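Long-range contact in virulence factor (Pectobacterium carotovorum, PDB 2W3Y), which is an S-palmitoylated virulence factor of a Drosophila pathogen that binds to lipid vesicles: residues 10-18 and 244-252. Sequence-based numbering, arbitrary orientation.
Sequences VDLYFQNIH and DNFLDKYEG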
ATOM      1  N   VAL A  10     -19.837  -3.301   8.406  1.00 45.27           N
ATOM      2  CA  VAL A  10     -18.830  -3.519   7.367  1.00 44.18           C
ATOM      3  C   VAL A  10     -19.202  -4.719   6.494  1.00 43.07           C
ATOM      4  O   VAL A  10     -19.132  -4.634   5.261  1.00 42.65           O
ATOM      5  CB  VAL A  10     -17.435  -3.743   7.962  1.00 44.21           C
ATOM      6  CG1 VAL A  10     -16.366  -3.296   6.978  1.00 44.50           C
ATOM      7  CG2 VAL A  10     -17.308  -2.990   9.250  1.00 45.54           C
ATOM      8  N   ASP A  11     -19.598  -5.827   7.132  1.00 42.15           N
ATOM      9  CA  ASP A  11     -20.113  -7.004   6.412  1.00 41.31           C
ATOM     10  C   ASP A  11     -21.258  -6.662   5.445  1.00 40.62           C
ATOM     11  O   ASP A  11     -21.248  -7.100   4.286  1.00 40.64           O
ATOM     12  CB  ASP A  11     -20.519  -8.126   7.384  1.00 41.80           C
ATOM     13  CG  ASP A  11     -21.233  -9.300   6.681  1.00 42.74           C
ATOM     14  OD1 ASP A  11     -20.710  -9.844   5.680  1.00 42.14           O
ATOM     15  OD2 ASP A  11     -22.338  -9.677   7.134  1.00 45.33           O
ATOM     16  N   LEU A  12     -22.220  -5.865   5.906  1.00 39.67           N
ATOM     17  CA  LEU A  12     -23.354  -5.453   5.073  1.00 38.75           C
ATOM     18  C   LEU A  12     -22.928  -4.578   3.888  1.00 37.57           C
ATOM     19  O   LEU A  12     -23.463  -4.711   2.787  1.00 37.06           O
ATOM     20  CB  LEU A  12     -24.404  -4.713   5.913  1.00 39.58           C
ATOM     21  CG  LEU A  12     -25.006  -5.426   7.132  1.00 40.81           C
ATOM     22  CD1 LEU A  12     -25.926  -4.493   7.921  1.00 41.98           C
ATOM     23  CD2 LEU A  12     -25.732  -6.709   6.728  1.00 42.20           C
ATOM     24  N   TYR A  13     -21.966  -3.686   4.132  1.00 36.59           N
ATOM     25  CA  TYR A  13     -21.417  -2.806   3.097  1.00 35.38           C
ATOM     26  C   TYR A  13     -20.817  -3.627   1.954  1.00 34.66           C
ATOM     27  O   TYR A  13     -21.094  -3.388   0.768  1.00 33.61           O
ATOM     28  CB  TYR A  13     -20.370  -1.846   3.701  1.00 35.44           C
ATOM     29  CG  TYR A  13     -19.771  -0.915   2.669  1.00 35.60           C
ATOM     30  CD1 TYR A  13     -20.450   0.242   2.270  1.00 35.17           C
ATOM     31  CD2 TYR A  13     -18.533  -1.204   2.072  1.00 34.77           C
ATOM     32  CE1 TYR A  13     -19.920   1.093   1.300  1.00 35.37           C
ATOM     33  CE2 TYR A  13     -17.991  -0.359   1.113  1.00 34.30           C
ATOM     34  CZ  TYR A  13     -18.688   0.786   0.736  1.00 35.48           C
ATOM     35  OH  TYR A  13     -18.155   1.623  -0.215  1.00 36.53           O
ATOM     36  N   PHE A  14     -20.012  -4.613   2.332  1.00 34.13           N
ATOM     37  CA  PHE A  14     -19.355  -5.499   1.380  1.00 33.84           C
ATOM     38  C   PHE A  14     -20.317  -6.497   0.733  1.00 34.24           C
ATOM     39  O   PHE A  14     -20.186  -6.790  -0.460  1.00 33.23           O
ATOM     40  CB  PHE A  14     -18.161  -6.191   2.049  1.00 33.85           C
ATOM     41  CG  PHE A  14     -16.914  -5.343   2.063  1.00 33.93           C
ATOM     42  CD1 PHE A  14     -16.794  -4.256   2.933  1.00 33.00           C
ATOM     43  CD2 PHE A  14     -15.864  -5.617   1.181  1.00 33.38           C
ATOM     44  CE1 PHE A  14     -15.647  -3.439   2.923  1.00 32.11           C
ATOM     45  CE2 PHE A  14     -14.714  -4.826   1.176  1.00 32.49           C
ATOM     46  CZ  PHE A  14     -14.599  -3.735   2.047  1.00 32.40           C
ATOM     47  N   GLN A  15     -21.298  -6.987   1.503  1.00 34.46           N
ATOM     48  CA  GLN A  15     -22.344  -7.869   0.956  1.00 35.21           C
ATOM     49  C   GLN A  15     -23.069  -7.177  -0.196  1.00 35.35           C
ATOM     50  O   GLN A  15     -23.344  -7.792  -1.226  1.00 35.86           O
ATOM     51  CB  GLN A  15     -23.340  -8.335   2.052  1.00 34.85           C
ATOM     52  CG  GLN A  15     -24.365  -9.401   1.597  1.00 35.28           C
ATOM     53  CD  GLN A  15     -23.864 -10.863   1.718  1.00 35.88           C
ATOM     54  OE1 GLN A  15     -23.689 -11.379   2.812  1.00 36.05           O
ATOM     55  NE2 GLN A  15     -23.668 -11.518   0.589  1.00 36.79           N
ATOM     56  N   ASN A  16     -23.344  -5.887  -0.028  1.00 36.16           N
ATOM     57  CA  ASN A  16     -24.046  -5.117  -1.044  1.00 36.95           C
ATOM     58  C   ASN A  16     -23.212  -4.891  -2.306  1.00 37.34           C
ATOM     59  O   ASN A  16     -23.734  -4.979  -3.424  1.00 37.53           O
ATOM     60  CB  ASN A  16     -24.520  -3.781  -0.471  1.00 37.39           C
ATOM     61  CG  ASN A  16     -25.236  -2.936  -1.497  1.00 39.07           C
ATOM     62  OD1 ASN A  16     -24.775  -1.847  -1.847  1.00 41.49           O
ATOM     63  ND2 ASN A  16     -26.356  -3.447  -2.016  1.00 40.75           N
ATOM     64  N   ILE A  17     -21.922  -4.603  -2.127  1.00 37.31           N
ATOM     65  CA  ILE A  17     -21.022  -4.417  -3.264  1.00 37.40           C
ATOM     66  C   ILE A  17     -21.011  -5.653  -4.164  1.00 37.47           C
ATOM     67  O   ILE A  17     -21.160  -5.540  -5.384  1.00 37.51           O
ATOM     68  CB  ILE A  17     -19.591  -4.010  -2.804  1.00 37.47           C
ATOM     69  CG1 ILE A  17     -19.587  -2.545  -2.350  1.00 37.84           C
ATOM     70  CG2 ILE A  17     -18.552  -4.217  -3.922  1.00 36.94           C
ATOM     71  CD1 ILE A  17     -18.323  -2.121  -1.619  1.00 37.63           C
ATOM     72  N   HIS A  18     -20.897  -6.829  -3.555  1.00 37.56           N
ATOM     73  CA  HIS A  18     -20.672  -8.053  -4.318  1.00 38.43           C
ATOM     74  C   HIS A  18     -21.942  -8.782  -4.825  1.00 39.24           C
ATOM     75  O   HIS A  18     -21.843  -9.759  -5.562  1.00 39.55           O
ATOM     76  CB  HIS A  18     -19.717  -8.984  -3.548  1.00 38.14           C
ATOM     77  CG  HIS A  18     -18.284  -8.526  -3.570  1.00 38.47           C
ATOM     78  ND1 HIS A  18     -17.573  -8.226  -2.424  1.00 39.17           N
ATOM     79  CD2 HIS A  18     -17.433  -8.312  -4.603  1.00 36.43           C
ATOM     80  CE1 HIS A  18     -16.349  -7.845  -2.753  1.00 35.91           C
ATOM     81  NE2 HIS A  18     -16.236  -7.893  -4.068  1.00 35.85           N
ATOM     82  N   ASP A 244     -11.165 -13.052  10.748  1.00 32.01           N
ATOM     83  CA  ASP A 244     -10.982 -14.246   9.909  1.00 32.15           C
ATOM     84  C   ASP A 244     -12.178 -14.570   9.021  1.00 31.65           C
ATOM     85  O   ASP A 244     -11.990 -14.897   7.846  1.00 31.14           O
ATOM     86  CB  ASP A 244     -10.610 -15.467  10.759  1.00 32.87           C
ATOM     87  CG  ASP A 244      -9.182 -15.398  11.288  1.00 35.43           C
ATOM     88  OD1 ASP A 244      -8.376 -14.587  10.760  1.00 36.73           O
ATOM     89  OD2 ASP A 244      -8.870 -16.150  12.242  1.00 38.07           O
ATOM     90  N   ASN A 245     -13.389 -14.455   9.576  1.00 30.46           N
ATOM     91  CA  ASN A 245     -14.616 -14.713   8.825  1.00 30.42           C
ATOM     92  C   ASN A 245     -14.835 -13.694   7.710  1.00 29.44           C
ATOM     93  O   ASN A 245     -15.208 -14.049   6.593  1.00 29.50           O
ATOM     94  CB  ASN A 245     -15.852 -14.736   9.747  1.00 30.45           C
ATOM     95  CG  ASN A 245     -15.936 -16.003  10.621  1.00 32.22           C
ATOM     96  OD1 ASN A 245     -15.417 -17.065  10.270  1.00 33.29           O
ATOM     97  ND2 ASN A 245     -16.605 -15.880  11.766  1.00 33.76           N
ATOM     98  N   PHE A 246     -14.619 -12.425   8.031  1.00 29.21           N
ATOM     99  CA  PHE A 246     -14.761 -11.343   7.056  1.00 28.29           C
ATOM    100  C   PHE A 246     -13.762 -11.525   5.906  1.00 27.47           C
ATOM    101  O   PHE A 246     -14.135 -11.473   4.730  1.00 26.83           O
ATOM    102  CB  PHE A 246     -14.549  -9.997   7.751  1.00 28.35           C
ATOM    103  CG  PHE A 246     -14.544  -8.822   6.814  1.00 28.94           C
ATOM    104  CD1 PHE A 246     -15.733  -8.186   6.470  1.00 28.98           C
ATOM    105  CD2 PHE A 246     -13.342  -8.339   6.292  1.00 29.40           C
ATOM    106  CE1 PHE A 246     -15.747  -7.101   5.601  1.00 29.45           C
ATOM    107  CE2 PHE A 246     -13.343  -7.250   5.420  1.00 29.42           C
ATOM    108  CZ  PHE A 246     -14.551  -6.639   5.068  1.00 30.17           C
ATOM    109  N   LEU A 247     -12.498 -11.736   6.258  1.00 27.27           N
ATOM    110  CA  LEU A 247     -11.448 -11.973   5.259  1.00 27.80           C
ATOM    111  C   LEU A 247     -11.728 -13.200   4.366  1.00 28.63           C
ATOM    112  O   LEU A 247     -11.531 -13.148   3.151  1.00 28.73           O
ATOM    113  CB  LEU A 247     -10.069 -12.060   5.925  1.00 27.21           C
ATOM    114  CG  LEU A 247      -9.477 -10.789   6.556  1.00 27.14           C
ATOM    115  CD1 LEU A 247      -8.062 -11.062   6.982  1.00 27.39           C
ATOM    116  CD2 LEU A 247      -9.515  -9.576   5.608  1.00 25.44           C
ATOM    117  N   ASP A 248     -12.226 -14.280   4.973  1.00 29.63           N
ATOM    118  CA  ASP A 248     -12.637 -15.480   4.238  1.00 30.18           C
ATOM    119  C   ASP A 248     -13.803 -15.239   3.265  1.00 29.40           C
ATOM    120  O   ASP A 248     -13.801 -15.749   2.146  1.00 29.07           O
ATOM    121  CB  ASP A 248     -12.949 -16.629   5.223  1.00 31.36           C
ATOM    122  CG  ASP A 248     -11.694 -17.329   5.723  1.00 34.90           C
ATOM    123  OD1 ASP A 248     -10.613 -17.134   5.109  1.00 38.97           O
ATOM    124  OD2 ASP A 248     -11.774 -18.092   6.719  1.00 37.96           O
ATOM    125  N   LYS A 249     -14.774 -14.432   3.679  1.00 28.63           N
ATOM    126  CA  LYS A 249     -15.962 -14.172   2.868  1.00 28.47           C
ATOM    127  C   LYS A 249     -15.715 -13.282   1.627  1.00 28.05           C
ATOM    128  O   LYS A 249     -16.319 -13.483   0.565  1.00 27.10           O
ATOM    129  CB  LYS A 249     -17.065 -13.569   3.756  1.00 28.45           C
ATOM    130  CG  LYS A 249     -18.451 -13.534   3.113  1.00 29.44           C
ATOM    131  CD  LYS A 249     -19.538 -13.123   4.116  1.00 28.67           C
ATOM    132  CE  LYS A 249     -20.841 -12.742   3.418  1.00 29.29           C
ATOM    133  NZ  LYS A 249     -21.812 -12.069   4.361  1.00 31.09           N
ATOM    134  N   TYR A 250     -14.826 -12.303   1.764  1.00 28.27           N
ATOM    135  CA  TYR A 250     -14.671 -11.277   0.741  1.00 27.88           C
ATOM    136  C   TYR A 250     -13.304 -11.309   0.065  1.00 28.32           C
ATOM    137  O   TYR A 250     -12.914 -10.346  -0.614  1.00 27.62           O
ATOM    138  CB  TYR A 250     -14.982  -9.908   1.343  1.00 28.07           C
ATOM    139  CG  TYR A 250     -16.425  -9.802   1.833  1.00 28.61           C
ATOM    140  CD1 TYR A 250     -17.485  -9.810   0.924  1.00 28.49           C
ATOM    141  CD2 TYR A 250     -16.721  -9.711   3.192  1.00 27.70           C
ATOM    142  CE1 TYR A 250     -18.807  -9.725   1.349  1.00 31.09           C
ATOM    143  CE2 TYR A 250     -18.054  -9.623   3.637  1.00 30.16           C
ATOM    144  CZ  TYR A 250     -19.083  -9.635   2.706  1.00 29.86           C
ATOM    145  OH  TYR A 250     -20.396  -9.546   3.102  1.00 31.52           O
ATOM    146  N   GLU A 251     -12.611 -12.438   0.230  1.00 28.38           N
ATOM    147  CA  GLU A 251     -11.241 -12.657  -0.268  1.00 29.25           C
ATOM    148  C   GLU A 251     -11.025 -12.251  -1.730  1.00 28.05           C
ATOM    149  O   GLU A 251     -11.736 -12.700  -2.611  1.00 27.50           O
ATOM    150  CB  GLU A 251     -10.832 -14.131  -0.088  1.00 28.72           C
ATOM    151  CG  GLU A 251      -9.348 -14.385  -0.387  1.00 30.85           C
ATOM    152  CD  GLU A 251      -8.924 -15.837  -0.210  1.00 33.07           C
ATOM    153  OE1 GLU A 251      -7.940 -16.238  -0.884  1.00 37.59           O
ATOM    154  OE2 GLU A 251      -9.563 -16.571   0.593  1.00 37.75           O
ATOM    155  N   GLY A 252     -10.029 -11.406  -1.974  1.00 27.93           N
ATOM    156  CA  GLY A 252      -9.621 -11.091  -3.339  1.00 27.06           C
ATOM    157  C   GLY A 252      -8.500 -12.022  -3.787  1.00 27.14           C
ATOM    158  O   GLY A 252      -7.868 -12.672  -2.966  1.00 26.77           O
TER
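Val10 touches Phe246 with one methyl, CG1 lying 4.1 Å from CE1 of the ring, and its side chain also rests on Ala104 of helix 91-105. The next residue, Asp11, is polar, and a single carboxylate oxygen serves two donors. Tyr250 OH gives a hydrogen bond to Asp11 OD1 at 2.6 Å, arriving from above the carboxylate plane, while Lys249 NZ makes a salt bridge to the same OD1 at 2.8 Å, using the syn lone pair. The lysine's positive charge and the two donors on one oxygen would probably favour the ionised carboxylate.

Phe14 belongs to an aromatic cluster with His18, Phe246 and Tyr250. Its face receives the edge of Phe246 in a T-shaped stack with planes at 78°, Phe246 CZ standing over the ring centre. Toward the Tyr250 face it turns its own edge, while its CB sits squarely over that ring, 3.6 Å from the centroid, in a CH-pi contact. Segments 10-18 and 244-250, far apart in sequence, run parallel, their axes 4° apart and 11.3 Å at closest approach, and large side chains fill the gap. Tyr250 is a single knob in a hole formed by Asp11, Phe14, Gln15 and His18, and CG of Lys249 covers the ring face opposite Phe14. Phe14 also touches Val73 and Ala77 of helix 57-81.

The Gln15 chain is bent about its CB-CG bond (chi2 87°), and OE1 accepts a hydrogen bond from Lys249 NZ, the donor lying above the carbonyl plane. The extended lysine thus spans Asp11 and Gln15, one helical turn apart. At His18 the ring lies rim to rim with Tyr250, ND1 3.7 Å from CD1, and stacks with Phe30.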